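Local atomic coordinates of glycoside hydrolase family protein (Novosphingobium sp. PP1Y, PDB entry 6Q2F), a protein that probably hydrolyses alpha-L-rhamnosidic bonds, releasing terminal L-rhamnose from rhamnose-containing glycosides. Residues Ala654-Asp659 against Pro1126-Gly1131. Residues are numbered along the deposited sequence; the frame is centred on the assembly and turned at random.
Sequences AFAPKD and PLRPSG
A salt bridge between Arg-1128 and Asp-659 joins the start of helix 657-670, which follows strand 642-649 of the (beta/alpha)8 barrel, to a loop of the C-terminal beta-sandwich with its galactose-binding-like family signature. The contact is small, 141 Å² in all, and reached by one long side chain: the nearest CA atoms, those of Ala-654 and Arg-1128, are 9.0 Å apart. Arg-1128 bends at chi3 (54°), and its guanidinium meets the carboxylate edge-on, with the two planes 81° apart. NH2 of Arg-1128 gives OD2 of Asp-659 a fairly straight bond of 3.0 Å on the syn lone pair, lying close to the guanidinium plane; NH1 of Arg-1128 adds a weak one to the same OD2 at 3.5 Å. The anti lone pair of OD2 of Asp-659 receives the backbone N of Ala-656, also at 3.0 Å and nearly linear (173°). This second bond ties the carboxylate back to the turn and should fix its rotation. In the reverse direction, N of Asp-659 binds O of Ala-656 at 2.8 Å, so that a side-chain and a backbone bond close the same turn at the helix start. An alanine in place of Asp-659 would probably leave the N-H of Ala-656 without this acceptor and take one carboxylate away from Arg-1128. NH2 of Arg-1128 also pairs with Asp-1056, between strands 1047-1055 and 1057-1062. Nearby, Lys-658 reaches the carbonyl of Val-1054 in strand 1047-1055, while helix 1099-1105 flanks the arginine through Val-1099.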
loop_
_atom_site.group_PDB
_atom_site.type_symbol
_atom_site.label_atom_id
_atom_site.label_comp_id
_atom_site.label_asym_id
_atom_site.label_seq_id
_atom_site.Cartn_x
_atom_site.Cartn_y
_atom_site.Cartn_z
ATOM N N ALA A 654 -11.193 10.936 17.813
ATOM C CA ALA A 654 -12.560 11.028 17.311
ATOM C C ALA A 654 -13.118 9.682 16.835
ATOM O O ALA A 654 -13.882 9.632 15.865
ATOM C CB ALA A 654 -12.630 12.082 16.207
ATOM N N PHE A 655 -12.790 8.588 17.510
ATOM C CA PHE A 655 -13.266 7.285 17.067
ATOM C C PHE A 655 -13.624 6.399 18.245
ATOM O O PHE A 655 -12.853 6.255 19.194
ATOM C CB PHE A 655 -12.205 6.548 16.197
ATOM C CG PHE A 655 -11.731 7.326 15.016
ATOM C CD1 PHE A 655 -10.646 8.193 15.131
ATOM C CD2 PHE A 655 -12.351 7.173 13.779
ATOM C CE1 PHE A 655 -10.181 8.904 14.015
ATOM C CE2 PHE A 655 -11.900 7.876 12.655
ATOM C CZ PHE A 655 -10.813 8.739 12.769
ATOM N N ALA A 656 -14.797 5.812 18.159
ATOM C CA ALA A 656 -15.224 4.693 18.971
ATOM C C ALA A 656 -15.472 3.544 18.006
ATOM O O ALA A 656 -15.526 3.764 16.792
ATOM C CB ALA A 656 -16.493 5.034 19.765
ATOM N N PRO A 657 -15.601 2.306 18.492
ATOM C CA PRO A 657 -15.774 1.177 17.557
ATOM C C PRO A 657 -16.924 1.376 16.586
ATOM O O PRO A 657 -16.850 0.914 15.439
ATOM C CB PRO A 657 -16.007 -0.008 18.498
ATOM C CG PRO A 657 -15.272 0.381 19.749
ATOM C CD PRO A 657 -15.517 1.849 19.893
ATOM N N LYS A 658 -17.939 2.114 16.985
ATOM C CA LYS A 658 -19.065 2.372 16.114
ATOM C C LYS A 658 -18.594 3.085 14.850
ATOM O O LYS A 658 -19.130 2.885 13.816
ATOM C CB LYS A 658 -20.212 3.100 16.836
ATOM C CG LYS A 658 -20.235 4.598 16.694
ATOM C CD LYS A 658 -21.105 5.278 17.734
ATOM C CE LYS A 658 -22.553 4.798 17.713
ATOM N NZ LYS A 658 -23.556 5.773 18.184
ATOM N N ASP A 659 -17.580 3.910 14.962
ATOM C CA ASP A 659 -17.042 4.620 13.809
ATOM C C ASP A 659 -16.062 3.788 13.005
ATOM O O ASP A 659 -15.756 4.144 11.862
ATOM C CB ASP A 659 -16.320 5.886 14.251
ATOM C CG ASP A 659 -17.198 6.781 15.081
ATOM O OD1 ASP A 659 -18.161 7.316 14.505
ATOM O OD2 ASP A 659 -16.917 6.937 16.285
ATOM N N PRO A 1126 -18.217 21.242 17.782
ATOM C CA PRO A 1126 -19.475 20.609 18.183
ATOM C C PRO A 1126 -19.198 19.339 18.978
ATOM O O PRO A 1126 -18.310 18.553 18.633
ATOM C CB PRO A 1126 -20.148 20.303 16.842
ATOM C CG PRO A 1126 -19.001 20.130 15.898
ATOM C CD PRO A 1126 -17.952 21.114 16.341
ATOM N N LEU A 1127 -19.950 19.154 20.062
ATOM C CA LEU A 1127 -19.782 17.958 20.878
ATOM C C LEU A 1127 -20.338 16.722 20.170
ATOM O O LEU A 1127 -21.173 16.811 19.273
ATOM C CB LEU A 1127 -20.476 18.121 22.227
ATOM C CG LEU A 1127 -19.972 19.248 23.116
ATOM C CD1 LEU A 1127 -20.771 19.262 24.424
ATOM C CD2 LEU A 1127 -18.494 19.074 23.380
ATOM N N ARG A 1128 -19.836 15.540 20.585
ATOM C CA ARG A 1128 -20.434 14.306 20.093
ATOM C C ARG A 1128 -21.571 13.878 21.019
ATOM O O ARG A 1128 -21.493 14.089 22.231
ATOM C CB ARG A 1128 -19.390 13.188 20.012
ATOM C CG ARG A 1128 -18.371 13.358 18.879
ATOM C CD ARG A 1128 -17.238 12.354 18.961
ATOM N NE ARG A 1128 -17.727 10.981 19.030
ATOM C CZ ARG A 1128 -17.516 10.042 18.107
ATOM N NH1 ARG A 1128 -16.806 10.309 17.010
ATOM N NH2 ARG A 1128 -18.012 8.824 18.294
ATOM N N PRO A 1129 -22.643 13.283 20.505
ATOM C CA PRO A 1129 -23.686 12.774 21.402
ATOM C C PRO A 1129 -23.062 11.821 22.414
ATOM O O PRO A 1129 -22.204 11.006 22.071
ATOM C CB PRO A 1129 -24.655 12.056 20.456
ATOM C CG PRO A 1129 -24.343 12.613 19.085
ATOM C CD PRO A 1129 -22.867 12.867 19.109
ATOM N N SER A 1130 -23.477 11.954 23.675
ATOM C CA SER A 1130 -22.817 11.267 24.773
ATOM C C SER A 1130 -23.830 10.579 25.685
ATOM O O SER A 1130 -24.916 11.111 25.945
ATOM C CB SER A 1130 -21.979 12.263 25.588
ATOM O OG SER A 1130 -21.224 11.577 26.563
ATOM N N GLY A 1131 -23.457 9.398 26.179
ATOM C CA GLY A 1131 -24.214 8.690 27.194
ATOM C C GLY A 1131 -25.281 7.774 26.635
ATOM O O GLY A 1131 -25.300 7.405 25.450
#